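Local coordinates for mitotic checkpoint control protein kinase BUB1 (Drosophila melanogaster, PDB 6JKK), which acts in the mitotic spindle checkpoint at kinetochores and, through its kinase domain, probably binds ATP and phosphorylates the microtubule motor CENP-E, at residues A83-R88 with Y92-I97; K145-S148 with R152-D155; C164-I169 with D186-M191; K233-R238 with T274-K279. All coordinates share one frame; numbering follows the deposited sequence.

Contact 1 of 4, residues A83-R88 with Y92-I97; sequences ALKQER and YWEFYI
The carboxylate of Glu94 meets Lys85 NZ obliquely: the ammonium approaches Glu94 OE2 from its syn side at 3.3 Å, 26° out of the carboxylate plane. A second bond, from Lys85 NZ to Glu94 OE1 at 3.4 Å, is weak. A water lies 2.6 Å from Glu94 OE1 and is hydrogen-bonded to Glu87 OE1 as well, the carboxylate plane of Glu87 being turned 56° from that of Glu94. Glu87 OE1 and Glu94 OE1 stand 4.0 Å apart, so the water, with Asn91 bonded to Glu87, probably eases their repulsion. Lysine suits this place because its chain is long and flexible: fully extended beyond a CG that lies anti to the backbone N (chi1 179°), it carries the charge from the strand to the helix. Glu94, equally stretched, comes from the opposite direction. Lys85 NZ also makes a salt bridge with Asp207, the aspartate of the DFG sequence, and Lys85 is the predicted ATP-binding residue. This is the lysine-glutamate pair of protein kinases, whose formation marks the inward position of the helix. Glu94 thereby joins helix 92-104 to strand 80-87, which lies between strands 68-75 and 127-132, while helix 12-21 packs against Trp93 on the helix.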
loop_
_atom_site.group_PDB
_atom_site.type_symbol
_atom_site.label_atom_id
_atom_site.label_comp_id
_atom_site.label_asym_id
_atom_site.label_seq_id
_atom_site.Cartn_x
_atom_site.Cartn_y
_atom_site.Cartn_z
ATOM N N ALA A 83 7.383 12.571 6.188
ATOM C CA ALA A 83 6.116 12.394 6.884
ATOM C C ALA A 83 6.448 11.909 8.277
ATOM O O ALA A 83 7.285 11.015 8.439
ATOM C CB ALA A 83 5.254 11.369 6.180
ATOM N N LEU A 84 5.796 12.487 9.278
ATOM C CA LEU A 84 5.961 12.020 10.646
ATOM C C LEU A 84 4.668 11.361 11.097
ATOM O O LEU A 84 3.618 12.009 11.148
ATOM C CB LEU A 84 6.342 13.179 11.578
ATOM C CG LEU A 84 7.572 13.973 11.126
ATOM C CD1 LEU A 84 7.157 15.295 10.527
ATOM C CD2 LEU A 84 8.569 14.199 12.255
ATOM N N LYS A 85 4.742 10.071 11.404
ATOM C CA LYS A 85 3.558 9.325 11.810
ATOM C C LYS A 85 3.639 8.956 13.277
ATOM O O LYS A 85 4.546 8.223 13.700
ATOM C CB LYS A 85 3.406 8.054 10.972
ATOM C CG LYS A 85 2.193 7.212 11.350
ATOM C CD LYS A 85 2.143 5.942 10.517
ATOM C CE LYS A 85 0.946 5.079 10.870
ATOM N NZ LYS A 85 0.822 3.950 9.899
ATOM N N GLN A 86 2.685 9.471 14.045
ATOM C CA GLN A 86 2.628 9.216 15.474
ATOM C C GLN A 86 1.491 8.258 15.785
ATOM O O GLN A 86 0.392 8.392 15.238
ATOM C CB GLN A 86 2.407 10.522 16.227
ATOM C CG GLN A 86 2.375 10.351 17.747
ATOM C CD GLN A 86 2.652 11.646 18.479
ATOM O OE1 GLN A 86 1.944 12.639 18.308
ATOM N NE2 GLN A 86 3.701 11.645 19.292
ATOM N N GLU A 87 1.745 7.282 16.650
ATOM C CA GLU A 87 0.676 6.368 17.038
ATOM C C GLU A 87 0.741 5.983 18.509
ATOM O O GLU A 87 1.824 5.783 19.062
ATOM C CB GLU A 87 0.679 5.115 16.153
ATOM C CG GLU A 87 -0.455 4.141 16.468
ATOM C CD GLU A 87 -0.537 2.985 15.490
ATOM O OE1 GLU A 87 0.097 3.057 14.415
ATOM O OE2 GLU A 87 -1.241 2.002 15.804
ATOM N N ARG A 88 -0.437 5.889 19.127
ATOM C CA ARG A 88 -0.600 5.385 20.489
ATOM C C ARG A 88 -1.579 4.208 20.464
ATOM O O ARG A 88 -2.623 4.282 19.810
ATOM C CB ARG A 88 -1.134 6.484 21.416
ATOM C CG ARG A 88 -0.224 7.708 21.530
ATOM C CD ARG A 88 -0.909 8.877 22.227
ATOM N NE ARG A 88 -2.206 9.141 21.618
ATOM C CZ ARG A 88 -2.398 9.934 20.568
ATOM N NH1 ARG A 88 -1.374 10.569 20.006
ATOM N NH2 ARG A 88 -3.620 10.095 20.080
ATOM N N TYR A 92 5.154 -1.120 17.599
ATOM C CA TYR A 92 6.435 -1.771 17.351
ATOM C C TYR A 92 6.327 -2.608 16.089
ATOM O O TYR A 92 7.279 -2.704 15.310
ATOM C CB TYR A 92 6.818 -2.669 18.526
ATOM C CG TYR A 92 7.045 -1.923 19.819
ATOM C CD1 TYR A 92 8.265 -1.318 20.087
ATOM C CD2 TYR A 92 6.037 -1.823 20.774
ATOM C CE1 TYR A 92 8.478 -0.638 21.268
ATOM C CE2 TYR A 92 6.244 -1.145 21.963
ATOM C CZ TYR A 92 7.467 -0.553 22.195
ATOM O OH TYR A 92 7.693 0.134 23.364
ATOM N N TRP A 93 5.157 -3.209 15.892
ATOM C CA TRP A 93 4.934 -4.137 14.786
ATOM C C TRP A 93 5.201 -3.504 13.430
ATOM O O TRP A 93 5.822 -4.117 12.558
ATOM C CB TRP A 93 3.504 -4.680 14.843
ATOM C CG TRP A 93 3.184 -5.675 13.764
ATOM C CD1 TRP A 93 2.408 -5.470 12.649
ATOM C CD2 TRP A 93 3.631 -7.034 13.697
ATOM N NE1 TRP A 93 2.350 -6.625 11.897
ATOM C CE2 TRP A 93 3.089 -7.596 12.521
ATOM C CE3 TRP A 93 4.435 -7.831 14.521
ATOM C CZ2 TRP A 93 3.331 -8.925 12.153
ATOM C CZ3 TRP A 93 4.673 -9.141 14.153
ATOM C CH2 TRP A 93 4.126 -9.677 12.982
ATOM N N GLU A 94 4.729 -2.276 13.249
ATOM C CA GLU A 94 4.965 -1.571 11.998
ATOM C C GLU A 94 6.466 -1.433 11.694
ATOM O O GLU A 94 6.896 -1.640 10.555
ATOM C CB GLU A 94 4.280 -0.205 12.021
ATOM C CG GLU A 94 4.582 0.653 10.812
ATOM C CD GLU A 94 3.726 1.891 10.782
ATOM O OE1 GLU A 94 2.938 2.089 11.731
ATOM O OE2 GLU A 94 3.840 2.654 9.809
ATOM N N PHE A 95 7.255 -1.115 12.719
ATOM C CA PHE A 95 8.700 -0.974 12.580
ATOM C C PHE A 95 9.287 -2.332 12.188
ATOM O O PHE A 95 10.107 -2.417 11.269
ATOM C CB PHE A 95 9.313 -0.449 13.893
ATOM C CG PHE A 95 10.729 0.074 13.766
ATOM C CD1 PHE A 95 11.267 0.412 12.527
ATOM C CD2 PHE A 95 11.531 0.211 14.902
ATOM C CE1 PHE A 95 12.578 0.889 12.421
ATOM C CE2 PHE A 95 12.837 0.686 14.809
ATOM C CZ PHE A 95 13.366 1.022 13.570
ATOM N N TYR A 96 8.839 -3.398 12.853
ATOM C CA TYR A 96 9.302 -4.750 12.522
ATOM C C TYR A 96 9.074 -5.108 11.049
ATOM O O TYR A 96 10.004 -5.538 10.367
ATOM C CB TYR A 96 8.636 -5.809 13.418
ATOM C CG TYR A 96 8.802 -7.221 12.869
ATOM C CD1 TYR A 96 9.992 -7.920 13.039
ATOM C CD2 TYR A 96 7.770 -7.845 12.167
ATOM C CE1 TYR A 96 10.155 -9.203 12.519
ATOM C CE2 TYR A 96 7.922 -9.131 11.643
ATOM C CZ TYR A 96 9.114 -9.801 11.827
ATOM O OH TYR A 96 9.276 -11.074 11.321
ATOM N N ILE A 97 7.841 -4.939 10.573
ATOM C CA ILE A 97 7.517 -5.271 9.185
ATOM C C ILE A 97 8.410 -4.505 8.207
ATOM O O ILE A 97 8.968 -5.084 7.271
ATOM C CB ILE A 97 6.030 -4.984 8.847
ATOM C CG1 ILE A 97 5.093 -5.929 9.616
ATOM C CG2 ILE A 97 5.800 -5.075 7.332
ATOM C CD1 ILE A 97 5.288 -7.421 9.312
HETATM O O HOH W 1 2.586 3.875 13.656
#

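Contact 2 of 4, residues K145-S148 with R152-D155; sequences KVKS and RNMD
Lys147 swings CG away from its own carbonyl carbon (chi1 -84°), which lays Lys147 CG on the carbonyl oxygen of Arg152, 3.2 Å from Arg152 O, and its chain then bends to run past Asn153, crossing it at a slant. Val146 turns the other way: Val146 CG1 is anti to the backbone N (chi1 163°) and rests 4.2 Å from Met154 CA. The meeting is thus mostly side chain against backbone, with the returning loop lying along one flank of the last part of the helix. Lys147 suits this border, since its methylenes cover the Arg152 peptide while the charged end of the chain stays near the surface. The CA-H of Lys147 also points at Arg152 O, with Lys147 CA 3.5 Å from that oxygen and an angle of 152° at the hydrogen. Val146, branched at CB and apolar, fills the buried side and touches Phe335 of helix 325-339 as well, while the flexible Met154 chain reaches inward to Val159 and Leu162. The turn itself is tied by Thr150, whose hydroxyl is hydrogen-bonded to both Val146 O and the amide of Arg152. Asp155 then opens the next helix, its OD2 accepting from the amide of Tyr157 and its OD1 hydrogen-bonded to the hydroxyl of Tyr327. A tight link of this kind, closed by an aspartate N-cap, joins helix 139-150 to helix 156-175, the pair that corresponds to αD and αE in the C-lobe of protein kinases.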
loop_
_atom_site.group_PDB
_atom_site.type_symbol
_atom_site.label_atom_id
_atom_site.label_comp_id
_atom_site.label_asym_id
_atom_site.label_seq_id
_atom_site.Cartn_x
_atom_site.Cartn_y
_atom_site.Cartn_z
ATOM N N LYS A 145 -7.530 14.873 -7.880
ATOM C CA LYS A 145 -7.028 16.073 -8.539
ATOM C C LYS A 145 -7.249 15.986 -10.049
ATOM O O LYS A 145 -7.656 16.965 -10.681
ATOM C CB LYS A 145 -5.549 16.302 -8.218
ATOM C CG LYS A 145 -4.929 17.469 -8.974
ATOM C CD LYS A 145 -3.523 17.763 -8.472
ATOM C CE LYS A 145 -2.928 18.988 -9.161
ATOM N NZ LYS A 145 -1.546 19.290 -8.677
ATOM N N VAL A 146 -7.002 14.808 -10.616
ATOM C CA VAL A 146 -7.199 14.588 -12.060
ATOM C C VAL A 146 -8.667 14.790 -12.454
ATOM O O VAL A 146 -8.977 15.412 -13.480
ATOM C CB VAL A 146 -6.730 13.178 -12.470
ATOM C CG1 VAL A 146 -7.293 12.791 -13.844
ATOM C CG2 VAL A 146 -5.210 13.104 -12.474
ATOM N N LYS A 147 -9.576 14.278 -11.629
ATOM C CA LYS A 147 -11.002 14.422 -11.914
ATOM C C LYS A 147 -11.443 15.872 -11.750
ATOM O O LYS A 147 -12.326 16.348 -12.466
ATOM C CB LYS A 147 -11.839 13.491 -11.025
ATOM C CG LYS A 147 -11.965 12.059 -11.549
ATOM C CD LYS A 147 -12.645 11.144 -10.536
ATOM C CE LYS A 147 -11.615 10.346 -9.734
ATOM N NZ LYS A 147 -12.168 9.795 -8.465
ATOM N N SER A 148 -10.820 16.571 -10.806
ATOM C CA SER A 148 -11.119 17.982 -10.557
ATOM C C SER A 148 -10.717 18.845 -11.747
ATOM O O SER A 148 -11.437 19.765 -12.143
ATOM C CB SER A 148 -10.375 18.460 -9.304
ATOM O OG SER A 148 -10.475 19.867 -9.180
ATOM N N ARG A 152 -13.230 14.367 -15.902
ATOM C CA ARG A 152 -13.338 13.034 -16.476
ATOM C C ARG A 152 -12.653 12.071 -15.520
ATOM O O ARG A 152 -11.863 12.494 -14.674
ATOM C CB ARG A 152 -12.638 12.967 -17.836
ATOM C CG ARG A 152 -13.144 13.957 -18.885
ATOM C CD ARG A 152 -14.532 13.594 -19.397
ATOM N NE ARG A 152 -14.924 14.456 -20.509
ATOM C CZ ARG A 152 -15.450 15.665 -20.361
ATOM N NH1 ARG A 152 -15.657 16.151 -19.146
ATOM N NH2 ARG A 152 -15.776 16.388 -21.425
ATOM N N ASN A 153 -12.946 10.779 -15.644
ATOM C CA ASN A 153 -12.208 9.777 -14.874
ATOM C C ASN A 153 -10.767 9.729 -15.349
ATOM O O ASN A 153 -10.467 10.169 -16.464
ATOM C CB ASN A 153 -12.844 8.392 -15.026
ATOM C CG ASN A 153 -13.958 8.143 -14.023
ATOM O OD1 ASN A 153 -13.870 8.552 -12.867
ATOM N ND2 ASN A 153 -15.012 7.463 -14.461
ATOM N N MET A 154 -9.876 9.204 -14.515
ATOM C CA MET A 154 -8.502 8.955 -14.952
ATOM C C MET A 154 -8.533 8.134 -16.232
ATOM O O MET A 154 -9.334 7.197 -16.353
ATOM C CB MET A 154 -7.709 8.221 -13.872
ATOM C CG MET A 154 -6.234 8.038 -14.222
ATOM S SD MET A 154 -5.255 7.395 -12.850
ATOM C CE MET A 154 -5.850 8.443 -11.520
ATOM N N ASP A 155 -7.680 8.497 -17.189
ATOM C CA ASP A 155 -7.645 7.829 -18.486
ATOM C C ASP A 155 -7.359 6.341 -18.328
ATOM O O ASP A 155 -6.487 5.949 -17.549
ATOM C CB ASP A 155 -6.591 8.466 -19.383
ATOM C CG ASP A 155 -6.522 7.821 -20.744
ATOM O OD1 ASP A 155 -7.178 8.322 -21.674
ATOM O OD2 ASP A 155 -5.800 6.816 -20.887
#

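Contact 3 of 4, residues C164-I169 with D186-M191; sequences CQMLDI and DNFLLM
Ile169 N donates to Gln165 O at 3.0 Å, part of the helical bonding that holds Ile169 just under a turn after Met166, so that both face strand 188-190. Ile169 CD1 reaches the Phe188 ring at Phe188 CE2, 4.1 Å away and oblique to the ring plane. Met166 does more. With its CG anti to the carbonyl carbon (chi1 -75°), Met166 CG stands 3.7 Å from the Phe188 ring centroid, only 10° off the ring normal, a CH-pi contact over the middle of the face. Met166 SD follows over the same face, 3.9 Å from the Phe188 centroid and 25° off the normal. This is a Met-aromatic contact, in which Met166 SD comes nearest to Phe188 CE1 at 3.6 Å. Helix 156-175 corresponds to αE of the kinase C-lobe, and strand 188-190 to the β7 strand that follows the catalytic loop. Phe188, next to the asparagine ending that loop, probably takes a position belonging to the catalytic spine of active kinases. A flat aromatic ring suits it, offering a broad apolar surface to the helix, and unbranched methionine can drape over that surface. Leu252, Val255 and Leu259 of helix 246-261 touch Met166, and Leu203 of the partner strand touches both Met166 and Ile169. The backbone of Phe188 is hydrogen-bonded to Leu139, at the start of helix 139-150.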
loop_
_atom_site.group_PDB
_atom_site.type_symbol
_atom_site.label_atom_id
_atom_site.label_comp_id
_atom_site.label_asym_id
_atom_site.label_seq_id
_atom_site.Cartn_x
_atom_site.Cartn_y
_atom_site.Cartn_z
ATOM N N CYS A 164 -0.240 -1.963 -13.671
ATOM C CA CYS A 164 0.900 -2.812 -13.970
ATOM C C CYS A 164 1.961 -2.629 -12.895
ATOM O O CYS A 164 2.587 -3.593 -12.449
ATOM C CB CYS A 164 1.468 -2.446 -15.341
ATOM S SG CYS A 164 2.665 -3.626 -15.998
ATOM N N GLN A 165 2.165 -1.383 -12.485
ATOM C CA GLN A 165 3.123 -1.086 -11.431
ATOM C C GLN A 165 2.695 -1.667 -10.092
ATOM O O GLN A 165 3.513 -2.256 -9.379
ATOM C CB GLN A 165 3.311 0.423 -11.283
ATOM C CG GLN A 165 3.976 1.100 -12.466
ATOM C CD GLN A 165 4.113 2.593 -12.249
ATOM O OE1 GLN A 165 4.621 3.027 -11.217
ATOM N NE2 GLN A 165 3.640 3.386 -13.204
ATOM N N MET A 166 1.424 -1.482 -9.742
ATOM C CA MET A 166 0.920 -1.964 -8.458
ATOM C C MET A 166 1.014 -3.477 -8.383
ATOM O O MET A 166 1.302 -4.031 -7.325
ATOM C CB MET A 166 -0.530 -1.519 -8.227
ATOM C CG MET A 166 -0.681 -0.058 -7.859
ATOM S SD MET A 166 -2.385 0.362 -7.459
ATOM C CE MET A 166 -3.156 0.120 -9.066
ATOM N N LEU A 167 0.755 -4.142 -9.502
ATOM C CA LEU A 167 0.885 -5.594 -9.565
ATOM C C LEU A 167 2.327 -6.011 -9.306
ATOM O O LEU A 167 2.579 -7.008 -8.626
ATOM C CB LEU A 167 0.430 -6.112 -10.932
ATOM C CG LEU A 167 -1.072 -6.307 -11.092
ATOM C CD1 LEU A 167 -1.453 -6.293 -12.567
ATOM C CD2 LEU A 167 -1.493 -7.603 -10.425
ATOM N N ASP A 168 3.276 -5.257 -9.854
ATOM C CA ASP A 168 4.692 -5.601 -9.689
ATOM C C ASP A 168 5.090 -5.437 -8.224
ATOM O O ASP A 168 5.808 -6.266 -7.665
ATOM C CB ASP A 168 5.564 -4.705 -10.577
ATOM C CG ASP A 168 6.701 -5.460 -11.253
ATOM O OD1 ASP A 168 6.683 -6.714 -11.269
ATOM O OD2 ASP A 168 7.603 -4.786 -11.799
ATOM N N ILE A 169 4.605 -4.369 -7.598
ATOM C CA ILE A 169 4.949 -4.090 -6.202
ATOM C C ILE A 169 4.395 -5.162 -5.258
ATOM O O ILE A 169 5.093 -5.632 -4.354
ATOM C CB ILE A 169 4.453 -2.684 -5.784
ATOM C CG1 ILE A 169 5.239 -1.606 -6.541
ATOM C CG2 ILE A 169 4.595 -2.480 -4.285
ATOM C CD1 ILE A 169 4.631 -0.199 -6.444
ATOM N N ASP A 186 -5.252 4.967 -0.749
ATOM C CA ASP A 186 -4.495 5.804 0.188
ATOM C C ASP A 186 -3.079 5.296 0.447
ATOM O O ASP A 186 -2.195 6.066 0.846
ATOM C CB ASP A 186 -5.218 5.849 1.539
ATOM C CG ASP A 186 -6.696 6.122 1.408
ATOM O OD1 ASP A 186 -7.427 5.251 0.882
ATOM O OD2 ASP A 186 -7.131 7.205 1.856
ATOM N N ASN A 187 -2.859 3.999 0.252
ATOM C CA ASN A 187 -1.577 3.407 0.630
ATOM C C ASN A 187 -0.577 3.214 -0.504
ATOM O O ASN A 187 0.464 2.576 -0.316
ATOM C CB ASN A 187 -1.791 2.117 1.426
ATOM C CG ASN A 187 -2.269 2.389 2.843
ATOM O OD1 ASN A 187 -2.032 3.470 3.392
ATOM N ND2 ASN A 187 -2.947 1.415 3.440
ATOM N N PHE A 188 -0.902 3.755 -1.680
ATOM C CA PHE A 188 0.092 3.965 -2.730
ATOM C C PHE A 188 0.338 5.456 -2.887
ATOM O O PHE A 188 -0.597 6.226 -3.139
ATOM C CB PHE A 188 -0.364 3.380 -4.076
ATOM C CG PHE A 188 -0.281 1.882 -4.145
ATOM C CD1 PHE A 188 -1.424 1.107 -3.991
ATOM C CD2 PHE A 188 0.942 1.247 -4.361
ATOM C CE1 PHE A 188 -1.358 -0.280 -4.048
ATOM C CE2 PHE A 188 1.019 -0.147 -4.419
ATOM C CZ PHE A 188 -0.138 -0.908 -4.262
ATOM N N LEU A 189 1.594 5.864 -2.723
ATOM C CA LEU A 189 1.977 7.245 -2.981
ATOM C C LEU A 189 2.580 7.320 -4.369
ATOM O O LEU A 189 3.273 6.393 -4.797
ATOM C CB LEU A 189 3.004 7.727 -1.951
ATOM C CG LEU A 189 2.621 7.731 -0.469
ATOM C CD1 LEU A 189 3.785 8.228 0.386
ATOM C CD2 LEU A 189 1.375 8.581 -0.221
ATOM N N LEU A 190 2.322 8.415 -5.074
ATOM C CA LEU A 190 3.021 8.678 -6.331
ATOM C C LEU A 190 4.242 9.511 -5.998
ATOM O O LEU A 190 4.117 10.654 -5.546
ATOM C CB LEU A 190 2.120 9.427 -7.318
ATOM C CG LEU A 190 2.702 9.750 -8.698
ATOM C CD1 LEU A 190 3.019 8.480 -9.443
ATOM C CD2 LEU A 190 1.734 10.582 -9.506
ATOM N N MET A 191 5.421 8.942 -6.220
ATOM C CA MET A 191 6.665 9.552 -5.761
ATOM C C MET A 191 7.272 10.451 -6.825
ATOM O O MET A 191 8.007 11.394 -6.513
ATOM C CB MET A 191 7.667 8.469 -5.371
ATOM C CG MET A 191 7.142 7.518 -4.315
ATOM S SD MET A 191 6.577 8.412 -2.854
ATOM C CE MET A 191 8.144 8.942 -2.164
#

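Contact 4 of 4, residues K233-R238 with T274-K279; sequences KCIEMR and TIWMPK
Ile235 and Trp276 are the residues whose backbones come nearest, Ile235 CA to Trp276 CA 7.5 Å, one opening a single short helical turn, poorly hydrogen-bonded, at 235-238 and the other in the short strand 276-278. Arg238 N bonds to Cys234 O at 3.3 Å, while the bonds of Met237 N to Cys234 O and of Arg238 N to Ile235 O are weak. Trp276 points its side chain at the helix from an extended backbone, and Ile235 meets it with both branches. Ile235 CG2 sits over the face of the five-membered ring of Trp276, 3.7 Å from its centroid and 23° off the normal, touching Trp276 CD1 most closely at 3.5 Å. Ile235 CD1 lies on that same face toward the rim and reaches Trp276 CB at 3.6 Å. A branched isoleucine suits the place because its two arms spread over the ring. At the far end of the indole, Arg238 brings CD and NE to 4.0 Å from Trp276 CZ3, with its guanidinium tilted 52° from the ring plane. A bend at chi3 (118°) turns that group back toward its own segment, where NH1 makes a weak hydrogen bond to Lys233 O and another weak one to Tyr250. Val267, on the strand antiparallel to 276-278, touches both Ile235 and Trp276, and Asn300 holds the carbonyl oxygen of Trp276. In sequence, Cys234-Ile235-Glu236 stands where protein kinases carry the APE motif that ends the activation segment, so this packing probably fastens that end to the small hairpin after helix 246-261.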
loop_
_atom_site.group_PDB
_atom_site.type_symbol
_atom_site.label_atom_id
_atom_site.label_comp_id
_atom_site.label_asym_id
_atom_site.label_seq_id
_atom_site.Cartn_x
_atom_site.Cartn_y
_atom_site.Cartn_z
ATOM N N LYS A 233 -14.451 -6.635 3.468
ATOM C CA LYS A 233 -14.511 -8.092 3.403
ATOM C C LYS A 233 -13.990 -8.584 2.054
ATOM O O LYS A 233 -14.598 -8.296 1.020
ATOM C CB LYS A 233 -15.954 -8.575 3.547
ATOM C CG LYS A 233 -16.445 -8.855 4.960
ATOM C CD LYS A 233 -17.781 -9.581 4.863
ATOM C CE LYS A 233 -18.360 -9.931 6.216
ATOM N NZ LYS A 233 -19.713 -10.537 6.052
ATOM N N CYS A 234 -12.886 -9.330 2.049
ATOM C CA CYS A 234 -12.468 -10.001 0.820
ATOM C C CYS A 234 -13.435 -11.157 0.544
ATOM O O CYS A 234 -14.318 -11.446 1.361
ATOM C CB CYS A 234 -11.000 -10.465 0.872
ATOM S SG CYS A 234 -10.616 -11.842 2.003
ATOM N N ILE A 235 -13.285 -11.806 -0.606
ATOM C CA ILE A 235 -14.254 -12.812 -1.040
ATOM C C ILE A 235 -14.337 -14.006 -0.084
ATOM O O ILE A 235 -15.424 -14.526 0.192
ATOM C CB ILE A 235 -13.951 -13.285 -2.477
ATOM C CG1 ILE A 235 -14.028 -12.100 -3.437
ATOM C CG2 ILE A 235 -14.925 -14.369 -2.910
ATOM C CD1 ILE A 235 -15.323 -11.328 -3.309
ATOM N N GLU A 236 -13.188 -14.431 0.426
ATOM C CA GLU A 236 -13.140 -15.553 1.361
ATOM C C GLU A 236 -13.879 -15.236 2.667
ATOM O O GLU A 236 -14.542 -16.100 3.245
ATOM C CB GLU A 236 -11.682 -15.945 1.642
ATOM C CG GLU A 236 -10.954 -16.574 0.445
ATOM C CD GLU A 236 -10.557 -15.563 -0.626
ATOM O OE1 GLU A 236 -10.609 -14.343 -0.357
ATOM O OE2 GLU A 236 -10.184 -15.994 -1.737
ATOM N N MET A 237 -13.768 -13.989 3.118
ATOM C CA MET A 237 -14.428 -13.550 4.345
ATOM C C MET A 237 -15.947 -13.518 4.206
ATOM O O MET A 237 -16.667 -13.654 5.196
ATOM C CB MET A 237 -13.942 -12.161 4.747
ATOM C CG MET A 237 -12.497 -12.099 5.201
ATOM S SD MET A 237 -12.030 -10.388 5.487
ATOM C CE MET A 237 -10.304 -10.603 5.937
ATOM N N ARG A 238 -16.429 -13.321 2.982
ATOM C CA ARG A 238 -17.868 -13.280 2.724
ATOM C C ARG A 238 -18.464 -14.684 2.635
ATOM O O ARG A 238 -19.678 -14.866 2.753
ATOM C CB ARG A 238 -18.154 -12.501 1.431
ATOM C CG ARG A 238 -17.684 -11.043 1.459
ATOM C CD ARG A 238 -17.738 -10.392 0.079
ATOM N NE ARG A 238 -18.658 -9.255 0.018
ATOM C CZ ARG A 238 -18.278 -7.979 0.005
ATOM N NH1 ARG A 238 -16.991 -7.663 0.051
ATOM N NH2 ARG A 238 -19.188 -7.016 -0.058
ATOM N N THR A 274 -21.407 -18.245 -9.399
ATOM C CA THR A 274 -20.886 -18.117 -8.044
ATOM C C THR A 274 -19.637 -17.240 -8.084
ATOM O O THR A 274 -18.895 -17.136 -7.105
ATOM C CB THR A 274 -20.531 -19.489 -7.450
ATOM O OG1 THR A 274 -19.668 -20.191 -8.353
ATOM C CG2 THR A 274 -21.788 -20.312 -7.217
ATOM N N ILE A 275 -19.423 -16.615 -9.238
ATOM C CA ILE A 275 -18.258 -15.774 -9.481
ATOM C C ILE A 275 -18.497 -14.347 -8.990
ATOM O O ILE A 275 -19.525 -13.739 -9.299
ATOM C CB ILE A 275 -17.911 -15.761 -10.988
ATOM C CG1 ILE A 275 -17.450 -17.150 -11.444
ATOM C CG2 ILE A 275 -16.854 -14.715 -11.294
ATOM C CD1 ILE A 275 -16.185 -17.639 -10.746
ATOM N N TRP A 276 -17.545 -13.822 -8.226
ATOM C CA TRP A 276 -17.640 -12.463 -7.707
ATOM C C TRP A 276 -16.982 -11.450 -8.646
ATOM O O TRP A 276 -15.854 -11.645 -9.104
ATOM C CB TRP A 276 -17.006 -12.389 -6.318
ATOM C CG TRP A 276 -17.721 -13.235 -5.297
ATOM C CD1 TRP A 276 -17.592 -14.582 -5.107
ATOM C CD2 TRP A 276 -18.665 -12.783 -4.317
ATOM N NE1 TRP A 276 -18.408 -14.994 -4.075
ATOM C CE2 TRP A 276 -19.072 -13.904 -3.573
ATOM C CE3 TRP A 276 -19.211 -11.537 -4.004
ATOM C CZ2 TRP A 276 -19.998 -13.812 -2.529
ATOM C CZ3 TRP A 276 -20.123 -11.446 -2.970
ATOM C CH2 TRP A 276 -20.513 -12.573 -2.249
ATOM N N MET A 277 -17.705 -10.376 -8.937
ATOM C CA MET A 277 -17.195 -9.296 -9.772
ATOM C C MET A 277 -17.684 -7.977 -9.185
ATOM O O MET A 277 -18.645 -7.959 -8.408
ATOM C CB MET A 277 -17.703 -9.444 -11.215
ATOM C CG MET A 277 -17.160 -10.660 -11.951
ATOM S SD MET A 277 -15.378 -10.562 -12.182
ATOM C CE MET A 277 -15.310 -9.526 -13.648
ATOM N N PRO A 278 -17.018 -6.867 -9.538
ATOM C CA PRO A 278 -17.562 -5.576 -9.111
ATOM C C PRO A 278 -18.959 -5.371 -9.674
ATOM O O PRO A 278 -19.273 -5.886 -10.753
ATOM C CB PRO A 278 -16.595 -4.568 -9.736
ATOM C CG PRO A 278 -15.294 -5.322 -9.851
ATOM C CD PRO A 278 -15.708 -6.730 -10.203
ATOM N N LYS A 279 -19.788 -4.626 -8.950
ATOM C CA LYS A 279 -21.153 -4.346 -9.374
ATOM C C LYS A 279 -21.148 -3.519 -10.660
ATOM O O LYS A 279 -22.063 -3.605 -11.483
ATOM C CB LYS A 279 -21.869 -3.594 -8.255
ATOM C CG LYS A 279 -23.372 -3.546 -8.361
ATOM C CD LYS A 279 -23.952 -3.110 -7.025
ATOM C CE LYS A 279 -25.436 -2.840 -7.127
ATOM N NZ LYS A 279 -25.998 -2.470 -5.795
#

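In the fold
The four contacts follow one another along the chain without nesting or crossing. Contact 1 closes the short loop between strand 80-87 and helix 92-104 in the N-lobe, by the predicted ATP site. Contact 2 closes the turn between helices 139-150 and 156-175; the centres of contact 1 and contact 2 are about 32 Å apart, on opposite sides of the chain's centre. Contact 3 spans the catalytic loop and joins helix 156-175 to strand 188-190, near the middle of the chain; its nearest atoms are about 7 Å from those of contact 1. Contact 4 bridges the longest gap, around helix 246-261, which also packs on Met166 of contact 3. The last three thus tie together the C-lobe.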